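Local coordinates for protein shikimate dehydrogenase (NADP(+)) (Listeria monocytogenes, PDB 3TNL) that catalyses the reversible NADPH-linked reduction of 3-dehydroshikimate to shikimate, a step of the chorismate pathway that leads to the aromatic amino acids, at residues E38-I43 with L65-L70; P46-L51 with A71-D76; F60-L65 with E304-Y309; D137-M142 with C170-L175. One frame throughout, in Å; residues are numbered along the deposited sequence.

Contact 1: residues E38-I43 with L65-L70; sequences ELIGLI and LDYVYL
Glu38 and Tyr67, Leu39 and Val68, and Ile40 and Tyr69 pair in register as neighbours on parallel strands, the two strands of the beta-alpha-beta unit formed by strand 38-44, helix 52-63 and strand 67-73. The backbone ladder alternates donors and acceptors as parallel pairing requires. Glu38 N gives a nearly straight bond to Asp66 O, and Glu38 O accepts from Val68 N. Ile40 repeats the pattern, its N bound to Val68 O (2.9 Å) and its O to Leu70 N (3.0 Å). CA-H...O contacts fill the spaces between, as where Tyr69 CA approaches Ile40 O at 3.1 Å.

Apolar packing divides by face. Leu39 turns its CD1 onto Leu70 CD1, 3.7 Å away, the two side chains crossing at about a right angle; Leu70 of the second subunit also packs on Leu39. The other face carries Ile40 between two tyrosines. Its CG2 meets Tyr69 CD2 at 3.7 Å, while helix 52-63 contributes Phe60 from beyond the strands. Tyr69 has CG anti to its backbone N (chi1 -175°), which sends the ring across to Leu42 CB on the neighbouring strand; its hydroxyl bonds Asn95, and Ser52, a shikimate-binding residue, touches the tyrosine side chain.

Water finishes the polar edge. Glu38 and one of the two modelled conformers of Tyr67 run side by side, carboxylate and ring planes 19° apart. Near them one water donates both to Glu38 OE1 (2.8 Å) and to Asp66 O (2.9 Å).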
loop_
_atom_site.group_PDB
_atom_site.type_symbol
_atom_site.label_atom_id
_atom_site.label_comp_id
_atom_site.label_asym_id
_atom_site.label_seq_id
_atom_site.Cartn_x
_atom_site.Cartn_y
_atom_site.Cartn_z
ATOM N N GLU B 38 7.558 3.048 -1.758
ATOM C CA GLU B 38 6.794 3.348 -0.542
ATOM C C GLU B 38 5.348 3.741 -0.867
ATOM O O GLU B 38 5.052 4.197 -1.990
ATOM C CB GLU B 38 7.503 4.413 0.242
ATOM C CG GLU B 38 8.793 3.860 0.871
ATOM C CD GLU B 38 9.434 4.818 1.812
ATOM O OE1 GLU B 38 9.890 5.874 1.341
ATOM O OE2 GLU B 38 9.479 4.492 3.037
ATOM N N LEU B 39 4.464 3.565 0.098
ATOM C CA LEU B 39 3.047 3.821 -0.081
ATOM C C LEU B 39 2.530 5.073 0.655
ATOM O O LEU B 39 2.839 5.313 1.837
ATOM C CB LEU B 39 2.261 2.619 0.463
ATOM C CG LEU B 39 0.724 2.662 0.467
ATOM C CD1 LEU B 39 0.180 2.757 -0.997
ATOM C CD2 LEU B 39 0.176 1.434 1.207
ATOM N N ILE B 40 1.693 5.813 -0.063
ATOM C CA ILE B 40 0.883 6.897 0.489
ATOM C C ILE B 40 -0.565 6.423 0.291
ATOM O O ILE B 40 -0.952 5.994 -0.804
ATOM C CB ILE B 40 1.074 8.225 -0.234
ATOM C CG1 ILE B 40 2.523 8.677 -0.185
ATOM C CG2 ILE B 40 0.152 9.280 0.425
ATOM C CD1 ILE B 40 3.084 8.915 1.223
ATOM N N GLY B 41 -1.357 6.446 1.359
ATOM C CA GLY B 41 -2.743 5.991 1.291
ATOM C C GLY B 41 -3.780 7.088 1.147
ATOM O O GLY B 41 -3.486 8.290 1.190
ATOM N N LEU B 42 -5.018 6.633 1.045
ATOM C CA LEU B 42 -6.221 7.474 1.006
ATOM C C LEU B 42 -7.293 6.604 1.653
ATOM O O LEU B 42 -7.612 5.528 1.127
ATOM C CB LEU B 42 -6.573 7.896 -0.417
ATOM C CG LEU B 42 -7.994 8.477 -0.605
ATOM C CD1 LEU B 42 -8.231 9.699 0.272
ATOM C CD2 LEU B 42 -8.237 8.852 -2.044
ATOM N N ILE B 43 -7.845 7.051 2.770
ATOM C CA ILE B 43 -8.800 6.253 3.504
ATOM C C ILE B 43 -10.146 6.983 3.645
ATOM O O ILE B 43 -10.251 8.068 4.235
ATOM C CB ILE B 43 -8.207 5.759 4.866
ATOM C CG1 ILE B 43 -7.721 6.910 5.720
ATOM C CG2 ILE B 43 -6.990 4.834 4.600
ATOM C CD1 ILE B 43 -7.262 6.450 7.117
ATOM N N LEU B 65 10.001 10.015 -8.128
ATOM C CA LEU B 65 9.981 9.714 -6.718
ATOM C C LEU B 65 9.416 8.301 -6.560
ATOM O O LEU B 65 8.452 7.943 -7.246
ATOM C CB LEU B 65 9.130 10.718 -5.936
ATOM C CG LEU B 65 9.463 12.192 -6.157
ATOM C CD1 LEU B 65 8.621 13.042 -5.194
ATOM C CD2 LEU B 65 10.950 12.477 -6.002
ATOM N N ASP B 66 9.986 7.526 -5.648
ATOM C CA ASP B 66 9.608 6.127 -5.516
ATOM C C ASP B 66 8.494 5.901 -4.503
ATOM O O ASP B 66 8.695 5.308 -3.431
ATOM C CB ASP B 66 10.834 5.298 -5.208
ATOM C CG ASP B 66 10.662 3.834 -5.573
ATOM O OD1 ASP B 66 11.609 3.077 -5.265
ATOM O OD2 ASP B 66 9.597 3.461 -6.170
ATOM N N TYR B 67 7.322 6.423 -4.857
ATOM C CA TYR B 67 6.112 6.282 -4.083
ATOM C C TYR B 67 4.967 5.927 -5.015
ATOM O O TYR B 67 5.015 6.174 -6.227
ATOM C CB TYR B 67 5.729 7.594 -3.380
ATOM C CG TYR B 67 6.472 7.960 -2.117
ATOM C CD1 TYR B 67 6.136 7.386 -0.886
ATOM C CD2 TYR B 67 7.446 8.944 -2.128
ATOM C CE1 TYR B 67 6.784 7.748 0.276
ATOM C CE2 TYR B 67 8.100 9.318 -0.952
ATOM C CZ TYR B 67 7.764 8.713 0.240
ATOM O OH TYR B 67 8.406 9.076 1.406
ATOM N N VAL B 68 3.940 5.335 -4.415
ATOM C CA VAL B 68 2.700 5.035 -5.096
ATOM C C VAL B 68 1.605 5.448 -4.130
ATOM O O VAL B 68 1.828 5.452 -2.913
ATOM C CB VAL B 68 2.567 3.549 -5.479
ATOM C CG1 VAL B 68 3.520 3.200 -6.613
ATOM C CG2 VAL B 68 2.817 2.663 -4.278
ATOM N N TYR B 69 0.446 5.811 -4.674
ATOM C CA TYR B 69 -0.702 6.266 -3.894
ATOM C C TYR B 69 -1.865 5.335 -4.201
ATOM O O TYR B 69 -2.221 5.103 -5.354
ATOM C CB TYR B 69 -1.015 7.697 -4.315
ATOM C CG TYR B 69 -2.081 8.456 -3.586
ATOM C CD1 TYR B 69 -3.432 8.153 -3.754
ATOM C CD2 TYR B 69 -1.759 9.532 -2.779
ATOM C CE1 TYR B 69 -4.421 8.896 -3.151
ATOM C CE2 TYR B 69 -2.758 10.274 -2.122
ATOM C CZ TYR B 69 -4.081 9.965 -2.338
ATOM O OH TYR B 69 -5.070 10.723 -1.722
ATOM N N LEU B 70 -2.446 4.793 -3.153
ATOM C CA LEU B 70 -3.579 3.869 -3.253
ATOM C C LEU B 70 -4.712 4.258 -2.309
ATOM O O LEU B 70 -4.486 4.820 -1.240
ATOM C CB LEU B 70 -3.185 2.436 -2.890
ATOM C CG LEU B 70 -2.128 1.760 -3.754
ATOM C CD1 LEU B 70 -1.753 0.403 -3.114
ATOM C CD2 LEU B 70 -2.653 1.577 -5.191
HETATM O O HOH W 1 10.493 6.240 -1.390
HETATM O O HOH W 2 9.168 7.215 3.900
#

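Contact 2: residues P46-L51 with A71-D76; sequences PIRHSL and AFEVGD
Arg48 and Ile47 bring the loop between strand 38-44 and helix 52-63 against the end of strand 67-73. Past CB, the arginine has CG anti to its carbonyl carbon (chi1 -66°) and runs extended to NE, crossing Glu73 at about a right angle. CG passes Glu73 OE2 at 3.9 Å and CD stays near the same oxygen. NE is 4.1 Å from Glu73 OE1, opposite charges that probably attract, though too far apart for a salt bridge, with guanidinium and carboxylate planes 45° apart. At the tip, NH1 has its main partner in Gly35 O of the second subunit, and makes a weak, bent hydrogen bond to Ala71 O (3.0 Å, 131° at the hydrogen). NH2 donates to a water that in turn donates to Ala71 O at 2.7 Å.

Behind this, Ile47 CG2 rests on Ala71 CB at 4.1 Å, and a second water links Ile47 N to Glu73 OE2. The type I turn from Ile47 ends on Ser50, which with Leu51 belongs to the shikimate-binding residues; Ser50 OG caps Ser52 N. One weak direct bond, two water bridges and a small apolar contact join this binding loop to the strand, with one arginine tying both to the dimer partner.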
loop_
_atom_site.group_PDB
_atom_site.type_symbol
_atom_site.label_atom_id
_atom_site.label_comp_id
_atom_site.label_asym_id
_atom_site.label_seq_id
_atom_site.Cartn_x
_atom_site.Cartn_y
_atom_site.Cartn_z
ATOM N N PRO B 46 -17.488 6.104 0.331
ATOM C CA PRO B 46 -16.942 5.476 -0.873
ATOM C C PRO B 46 -15.730 6.263 -1.340
ATOM O O PRO B 46 -15.554 7.413 -0.928
ATOM C CB PRO B 46 -18.106 5.579 -1.879
ATOM C CG PRO B 46 -18.810 6.803 -1.481
ATOM C CD PRO B 46 -18.725 6.858 0.030
ATOM N N ILE B 47 -14.900 5.671 -2.188
ATOM C CA ILE B 47 -13.677 6.368 -2.583
ATOM C C ILE B 47 -12.998 5.886 -3.859
ATOM O O ILE B 47 -12.167 6.599 -4.378
ATOM C CB ILE B 47 -12.616 6.264 -1.412
ATOM C CG1 ILE B 47 -11.504 7.317 -1.552
ATOM C CG2 ILE B 47 -12.046 4.854 -1.302
ATOM C CD1 ILE B 47 -12.018 8.728 -1.528
ATOM N N ARG B 48 -13.346 4.705 -4.370
ATOM C CA ARG B 48 -12.612 4.153 -5.507
ATOM C C ARG B 48 -12.669 4.910 -6.840
ATOM O O ARG B 48 -11.820 4.677 -7.725
ATOM C CB ARG B 48 -12.876 2.645 -5.654
ATOM C CG ARG B 48 -12.295 1.849 -4.462
ATOM C CD ARG B 48 -11.959 0.436 -4.841
ATOM N NE ARG B 48 -11.309 -0.288 -3.741
ATOM C CZ ARG B 48 -10.036 -0.136 -3.378
ATOM N NH1 ARG B 48 -9.237 0.736 -3.985
ATOM N NH2 ARG B 48 -9.563 -0.845 -2.374
ATOM N N HIS B 49 -13.608 5.851 -6.963
ATOM C CA HIS B 49 -13.661 6.695 -8.173
ATOM C C HIS B 49 -12.826 7.967 -8.028
ATOM O O HIS B 49 -12.802 8.792 -8.938
ATOM C CB HIS B 49 -15.103 7.058 -8.532
ATOM C CG HIS B 49 -15.939 5.877 -8.908
ATOM N ND1 HIS B 49 -15.965 5.362 -10.188
ATOM C CD2 HIS B 49 -16.751 5.085 -8.167
ATOM C CE1 HIS B 49 -16.773 4.315 -10.223
ATOM N NE2 HIS B 49 -17.257 4.122 -9.009
ATOM N N SER B 50 -12.123 8.123 -6.910
ATOM C CA SER B 50 -11.304 9.317 -6.681
ATOM C C SER B 50 -10.251 9.497 -7.767
ATOM O O SER B 50 -9.677 8.518 -8.225
ATOM C CB SER B 50 -10.565 9.204 -5.344
ATOM O OG SER B 50 -9.696 10.316 -5.106
ATOM N N LEU B 51 -9.970 10.750 -8.112
ATOM C CA LEU B 51 -8.893 11.051 -9.038
ATOM C C LEU B 51 -7.597 11.421 -8.277
ATOM O O LEU B 51 -6.575 11.678 -8.898
ATOM C CB LEU B 51 -9.286 12.170 -10.021
ATOM C CG LEU B 51 -10.440 11.845 -10.989
ATOM C CD1 LEU B 51 -10.689 13.046 -11.922
ATOM C CD2 LEU B 51 -10.199 10.599 -11.827
ATOM N N ALA B 71 -5.938 3.934 -2.719
ATOM C CA ALA B 71 -7.133 4.161 -1.934
ATOM C C ALA B 71 -7.569 2.857 -1.294
ATOM O O ALA B 71 -7.384 1.769 -1.833
ATOM C CB ALA B 71 -8.274 4.707 -2.819
ATOM N N PHE B 72 -8.149 2.996 -0.101
ATOM C CA PHE B 72 -8.740 1.887 0.698
ATOM C C PHE B 72 -10.113 2.307 1.213
ATOM O O PHE B 72 -10.278 3.421 1.695
ATOM C CB PHE B 72 -7.808 1.470 1.864
ATOM C CG PHE B 72 -6.418 1.150 1.400
ATOM C CD1 PHE B 72 -6.121 -0.096 0.896
ATOM C CD2 PHE B 72 -5.426 2.100 1.434
ATOM C CE1 PHE B 72 -4.852 -0.390 0.412
ATOM C CE2 PHE B 72 -4.161 1.829 0.914
ATOM C CZ PHE B 72 -3.872 0.565 0.418
ATOM N N GLU B 73 -11.094 1.399 1.131
ATOM C CA GLU B 73 -12.474 1.647 1.616
ATOM C C GLU B 73 -12.495 1.478 3.091
ATOM O O GLU B 73 -12.531 0.371 3.589
ATOM C CB GLU B 73 -13.453 0.681 0.946
ATOM C CG GLU B 73 -13.532 0.957 -0.525
ATOM C CD GLU B 73 -14.412 0.026 -1.310
ATOM O OE1 GLU B 73 -14.344 -1.203 -1.091
ATOM O OE2 GLU B 73 -15.139 0.531 -2.193
ATOM N N VAL B 74 -12.461 2.606 3.771
ATOM C CA VAL B 74 -12.364 2.649 5.208
ATOM C C VAL B 74 -13.380 3.586 5.779
ATOM O O VAL B 74 -13.459 4.746 5.429
ATOM C CB VAL B 74 -10.940 3.136 5.598
ATOM C CG1 VAL B 74 -10.803 3.311 7.115
ATOM C CG2 VAL B 74 -9.887 2.159 5.056
ATOM N N GLY B 75 -14.170 3.062 6.700
ATOM C CA GLY B 75 -15.183 3.825 7.411
ATOM C C GLY B 75 -14.978 3.737 8.916
ATOM O O GLY B 75 -13.900 3.362 9.390
ATOM N N ASP B 76 -16.036 4.042 9.666
ATOM C CA ASP B 76 -15.966 4.070 11.130
ATOM C C ASP B 76 -15.424 2.792 11.747
ATOM O O ASP B 76 -14.589 2.831 12.656
ATOM C CB ASP B 76 -17.366 4.298 11.744
ATOM C CG ASP B 76 -17.958 5.666 11.432
ATOM O OD1 ASP B 76 -17.233 6.598 11.032
ATOM O OD2 ASP B 76 -19.186 5.813 11.647
HETATM O O HOH W 3 -15.480 3.086 -3.166
HETATM O O HOH W 4 -6.383 -0.538 -2.703
#

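Contact 3: residues F60-L65 with E304-Y309; sequences FAKLGL and EMPVDY
Across one face of the Tyr309 ring lies the aliphatic chain of Lys62, a CH-pi contact that joins the last turn of helix 52-63, which a Schellman motif closes, to the first turn of the C-terminal helix 307-313. Lys62 CD stands 3.8 Å from the centroid of the Tyr309 ring and 16° off the normal, so the carbon sits over the face, offset toward the rim. The rest of the chain follows the same face obliquely: Lys62 CB lies 3.7 Å from Tyr309 CE1, and CE is equally near Tyr309 CD2. This course depends on the bend at chi2 (60°), which folds the chain over the ring after CG has left anti to the backbone N. Glu58, one turn earlier in the same helix, also touches the tyrosine.

Beside the tyrosine stands the puckered ring of Pro306, at the N-cap position just ahead of the helix. Its CG receives Lys62 CG at 4.3 Å, and Leu63 CD1 comes to its CD. Apart from the CH-pi contact the meeting is apolar packing, and no hydrogen bond crosses between the segments.

In the Schellman motif Gly64 takes positive phi (69°), and Leu65 N reaches back to Phe60 O at 2.9 Å, which turns the chain toward strand 67-73. Leu63, Leu65 and Met305 all pack on Phe297 of helix 286-301, which lies between the two ends of the contact in sequence. Beside the proline, Leu63 CD1 also reaches the backbone, 3.5 Å from Glu304 O.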
loop_
_atom_site.group_PDB
_atom_site.type_symbol
_atom_site.label_atom_id
_atom_site.label_comp_id
_atom_site.label_asym_id
_atom_site.label_seq_id
_atom_site.Cartn_x
_atom_site.Cartn_y
_atom_site.Cartn_z
ATOM N N PHE B 60 4.399 11.619 -8.821
ATOM C CA PHE B 60 5.544 10.828 -8.399
ATOM C C PHE B 60 6.362 10.376 -9.612
ATOM O O PHE B 60 7.597 10.479 -9.607
ATOM C CB PHE B 60 5.143 9.576 -7.630
ATOM C CG PHE B 60 4.430 9.816 -6.346
ATOM C CD1 PHE B 60 4.835 10.783 -5.462
ATOM C CD2 PHE B 60 3.378 8.986 -5.987
ATOM C CE1 PHE B 60 4.202 10.945 -4.249
ATOM C CE2 PHE B 60 2.740 9.123 -4.742
ATOM C CZ PHE B 60 3.119 10.147 -3.896
ATOM N N ALA B 61 5.680 9.853 -10.623
ATOM C CA ALA B 61 6.343 9.357 -11.837
ATOM C C ALA B 61 7.087 10.458 -12.582
ATOM O O ALA B 61 8.227 10.246 -13.009
ATOM C CB ALA B 61 5.346 8.646 -12.749
ATOM N N LYS B 62 6.463 11.626 -12.708
ATOM C CA LYS B 62 7.084 12.779 -13.364
ATOM C C LYS B 62 8.374 13.181 -12.659
ATOM O O LYS B 62 9.398 13.439 -13.322
ATOM C CB LYS B 62 6.111 13.970 -13.361
ATOM C CG LYS B 62 6.640 15.245 -14.033
ATOM C CD LYS B 62 6.978 15.008 -15.481
ATOM C CE LYS B 62 7.317 16.327 -16.187
ATOM N NZ LYS B 62 7.721 16.082 -17.601
ATOM N N LEU B 63 8.350 13.237 -11.330
ATOM C CA LEU B 63 9.514 13.661 -10.546
ATOM C C LEU B 63 10.490 12.516 -10.247
ATOM O O LEU B 63 11.541 12.747 -9.656
ATOM C CB LEU B 63 9.087 14.306 -9.220
ATOM C CG LEU B 63 8.276 15.610 -9.280
ATOM C CD1 LEU B 63 8.178 16.225 -7.907
ATOM C CD2 LEU B 63 8.891 16.583 -10.230
ATOM N N GLY B 64 10.120 11.292 -10.619
ATOM C CA GLY B 64 10.962 10.120 -10.357
ATOM C C GLY B 64 11.068 9.758 -8.887
ATOM O O GLY B 64 12.091 9.244 -8.439
ATOM N N LEU B 65 10.001 10.015 -8.128
ATOM C CA LEU B 65 9.981 9.714 -6.718
ATOM C C LEU B 65 9.416 8.301 -6.560
ATOM O O LEU B 65 8.452 7.943 -7.246
ATOM C CB LEU B 65 9.130 10.718 -5.936
ATOM C CG LEU B 65 9.463 12.192 -6.157
ATOM C CD1 LEU B 65 8.621 13.042 -5.194
ATOM C CD2 LEU B 65 10.950 12.477 -6.002
ATOM N N GLU B 304 8.310 19.965 -4.423
ATOM C CA GLU B 304 7.195 20.712 -4.970
ATOM C C GLU B 304 6.490 19.929 -6.070
ATOM O O GLU B 304 7.139 19.461 -7.003
ATOM C CB GLU B 304 7.753 22.022 -5.561
ATOM C CG GLU B 304 6.720 22.972 -6.103
ATOM C CD GLU B 304 7.313 24.315 -6.514
ATOM O OE1 GLU B 304 8.557 24.447 -6.582
ATOM O OE2 GLU B 304 6.515 25.235 -6.777
ATOM N N MET B 305 5.159 19.813 -5.990
ATOM C CA MET B 305 4.367 19.152 -7.047
ATOM C C MET B 305 4.310 20.026 -8.284
ATOM O O MET B 305 4.129 21.215 -8.151
ATOM C CB MET B 305 2.906 18.904 -6.586
ATOM C CG MET B 305 1.943 18.463 -7.728
ATOM S SD MET B 305 0.171 18.262 -7.291
ATOM C CE MET B 305 0.413 16.987 -6.277
ATOM N N PRO B 306 4.436 19.424 -9.485
ATOM C CA PRO B 306 4.349 20.198 -10.754
ATOM C C PRO B 306 2.868 20.367 -11.142
ATOM O O PRO B 306 2.339 19.585 -11.935
ATOM C CB PRO B 306 5.100 19.311 -11.739
ATOM C CG PRO B 306 4.905 17.934 -11.219
ATOM C CD PRO B 306 4.845 18.029 -9.727
ATOM N N VAL B 307 2.218 21.392 -10.573
ATOM C CA VAL B 307 0.776 21.586 -10.709
ATOM C C VAL B 307 0.278 21.785 -12.142
ATOM O O VAL B 307 -0.755 21.231 -12.536
ATOM C CB VAL B 307 0.261 22.739 -9.761
ATOM C CG1 VAL B 307 -1.186 23.113 -10.116
ATOM C CG2 VAL B 307 0.387 22.339 -8.278
ATOM N N ASP B 308 1.004 22.583 -12.915
ATOM C CA ASP B 308 0.633 22.830 -14.301
ATOM C C ASP B 308 0.672 21.523 -15.097
ATOM O O ASP B 308 -0.209 21.257 -15.921
ATOM C CB ASP B 308 1.575 23.856 -14.920
ATOM C CG ASP B 308 1.514 25.211 -14.219
ATOM O OD1 ASP B 308 0.543 25.463 -13.476
ATOM O OD2 ASP B 308 2.436 26.031 -14.422
ATOM N N TYR B 309 1.689 20.705 -14.831
ATOM C CA TYR B 309 1.834 19.413 -15.497
ATOM C C TYR B 309 0.633 18.536 -15.149
ATOM O O TYR B 309 0.026 17.949 -16.034
ATOM C CB TYR B 309 3.163 18.743 -15.126
ATOM C CG TYR B 309 3.283 17.306 -15.592
ATOM C CD1 TYR B 309 2.955 16.241 -14.733
ATOM C CD2 TYR B 309 3.703 17.005 -16.883
ATOM C CE1 TYR B 309 3.053 14.921 -15.149
ATOM C CE2 TYR B 309 3.806 15.680 -17.316
ATOM C CZ TYR B 309 3.471 14.648 -16.444
ATOM O OH TYR B 309 3.574 13.348 -16.861
#

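Contact 4: residues D137-M142 with C170-L175; sequences DGTGYM and CIQAAL
Gly138 and Gln172 bring two helices close together, 8.4 Å apart at the axes and crossing at -62°. The walk along helix 137-147 begins just before them, at Asp137, inferred to bind shikimate. Gly138, modelled in two conformers, carries no side chain, and in the conformer described Gln172 CB can therefore settle 3.9 Å from its CA.

Thr139 supplies the polar part. Its backbone N, in the first turn of the helix, donates to a water at 2.9 Å, and that water donates onward to Gln172 OE1, also at 2.9 Å. The glutamine reaches it through a CG anti to its backbone N (chi1 -162°) and a bend at chi2, which brings its amide obliquely across the threonine. The other amide atom, Gln172 NE2, is taken by Asp176 OD1, four residues on and just past the helix.

Tyr141 instead turns its hydroxyl to Thr231 and Ser260, on strands 229-232 and 258-261 of the parallel sheet. Met142 ends the walk: its chain, bent at chi2 and chi3, puts SD 4.0 Å from Ala173 CB.

The bound NAD lies about 9 Å from Gly138, nearest atoms. Helix 164-175 follows the glycine-rich turn of the Rossmann fold, and its Ile171 and Gln172 touch helix 113-118 while Ala174 and Cys170 lean on helix 191-204. Helix 286-301 packs on Asp137, Thr139 and Tyr141, so the pair sits between sheet and helices.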
loop_
_atom_site.group_PDB
_atom_site.type_symbol
_atom_site.label_atom_id
_atom_site.label_comp_id
_atom_site.label_asym_id
_atom_site.label_seq_id
_atom_site.Cartn_x
_atom_site.Cartn_y
_atom_site.Cartn_z
ATOM N N ASP B 137 -7.617 21.443 2.457
ATOM C CA ASP B 137 -8.607 21.922 1.474
ATOM C C ASP B 137 -8.842 23.427 1.556
ATOM O O ASP B 137 -9.074 24.091 0.559
ATOM C CB ASP B 137 -9.899 21.084 1.499
ATOM C CG ASP B 137 -10.415 20.780 2.877
ATOM O OD1 ASP B 137 -11.541 20.242 2.958
ATOM O OD2 ASP B 137 -9.737 21.034 3.875
ATOM N N GLY B 138 -8.748 23.969 2.763
ATOM C CA GLY B 138 -8.877 25.413 2.962
ATOM C C GLY B 138 -7.725 26.156 2.310
ATOM O O GLY B 138 -7.937 27.086 1.537
ATOM N N THR B 139 -6.497 25.738 2.648
ATOM C CA THR B 139 -5.284 26.265 2.092
ATOM C C THR B 139 -5.299 26.150 0.560
ATOM O O THR B 139 -4.900 27.073 -0.139
ATOM C CB THR B 139 -4.061 25.578 2.742
ATOM O OG1 THR B 139 -3.975 26.062 4.093
ATOM C CG2 THR B 139 -2.745 25.903 1.985
ATOM N N GLY B 140 -5.790 25.025 0.045
ATOM C CA GLY B 140 -5.876 24.811 -1.403
ATOM C C GLY B 140 -6.796 25.849 -2.045
ATOM O O GLY B 140 -6.489 26.412 -3.095
ATOM N N TYR B 141 -7.920 26.102 -1.385
ATOM C CA TYR B 141 -8.881 27.104 -1.855
ATOM C C TYR B 141 -8.243 28.498 -1.913
ATOM O O TYR B 141 -8.317 29.191 -2.924
ATOM C CB TYR B 141 -10.136 27.105 -0.953
ATOM C CG TYR B 141 -11.140 28.154 -1.379
ATOM C CD1 TYR B 141 -12.076 27.882 -2.385
ATOM C CD2 TYR B 141 -11.149 29.397 -0.797
ATOM C CE1 TYR B 141 -12.954 28.844 -2.823
ATOM C CE2 TYR B 141 -12.033 30.379 -1.208
ATOM C CZ TYR B 141 -12.932 30.101 -2.219
ATOM O OH TYR B 141 -13.813 31.061 -2.629
ATOM N N MET B 142 -7.559 28.889 -0.860
ATOM C CA MET B 142 -6.957 30.188 -0.780
ATOM C C MET B 142 -5.829 30.351 -1.798
ATOM O O MET B 142 -5.677 31.407 -2.401
ATOM C CB MET B 142 -6.482 30.462 0.649
ATOM C CG MET B 142 -7.586 30.456 1.684
ATOM S SD MET B 142 -8.796 31.792 1.531
ATOM C CE MET B 142 -7.771 33.231 1.885
ATOM N N CYS B 170 -13.787 28.662 5.549
ATOM C CA CYS B 170 -14.049 29.799 6.461
ATOM C C CYS B 170 -12.954 29.965 7.505
ATOM O O CYS B 170 -12.464 31.083 7.710
ATOM C CB CYS B 170 -15.380 29.664 7.169
ATOM S SG CYS B 170 -16.844 29.904 6.146
ATOM N N ILE B 171 -12.585 28.858 8.158
ATOM C CA ILE B 171 -11.551 28.873 9.193
ATOM C C ILE B 171 -10.244 29.322 8.600
ATOM O O ILE B 171 -9.608 30.247 9.098
ATOM C CB ILE B 171 -11.374 27.469 9.825
ATOM C CG1 ILE B 171 -12.608 27.112 10.638
ATOM C CG2 ILE B 171 -10.142 27.420 10.741
ATOM C CD1 ILE B 171 -12.843 28.029 11.805
ATOM N N GLN B 172 -9.856 28.696 7.504
ATOM C CA GLN B 172 -8.551 29.043 6.869
ATOM C C GLN B 172 -8.514 30.513 6.402
ATOM O O GLN B 172 -7.519 31.224 6.578
ATOM C CB GLN B 172 -8.163 28.136 5.694
ATOM C CG GLN B 172 -6.694 28.253 5.401
ATOM C CD GLN B 172 -5.844 27.692 6.545
ATOM O OE1 GLN B 172 -5.974 26.521 6.898
ATOM N NE2 GLN B 172 -4.985 28.533 7.131
ATOM N N ALA B 173 -9.621 30.971 5.829
ATOM C CA ALA B 173 -9.703 32.351 5.361
ATOM C C ALA B 173 -9.493 33.290 6.552
ATOM O O ALA B 173 -8.727 34.242 6.455
ATOM C CB ALA B 173 -11.058 32.616 4.695
ATOM N N ALA B 174 -10.140 32.998 7.686
ATOM C CA ALA B 174 -9.996 33.818 8.904
ATOM C C ALA B 174 -8.556 33.793 9.432
ATOM O O ALA B 174 -8.004 34.848 9.791
ATOM C CB ALA B 174 -10.927 33.352 9.972
ATOM N N LEU B 175 -7.965 32.600 9.490
ATOM C CA LEU B 175 -6.559 32.464 9.925
ATOM C C LEU B 175 -5.612 33.196 8.976
ATOM O O LEU B 175 -4.581 33.711 9.422
ATOM C CB LEU B 175 -6.159 30.977 10.016
ATOM C CG LEU B 175 -6.828 30.176 11.130
ATOM C CD1 LEU B 175 -6.548 28.711 10.993
ATOM C CD2 LEU B 175 -6.420 30.695 12.543
HETATM O O HOH W 5 -6.750 24.327 5.143
#

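How the contacts relate
Contacts 1 and 2 share strand 67-73 and both reach the mixed sheet of the substrate-binding domain; their centres lie about 14 Å apart and both meet the second subunit. A probable hydrogen bond from Phe72 N to Leu42 O joins them. Contact 3 shares Leu65 with contact 1, their centres also about 14 Å apart, and helix 52-63 connects the two strands of contact 1; contact 3 ties this unit to the C-terminal helix far along the chain. Contact 4 is nested inside the loop that contact 3 closes, its centre about 24 to 25 Å from those of the others, and joins helices beside the parallel NAD-binding sheet. The chain thus leaves one domain, builds the cofactor domain, and returns to the first.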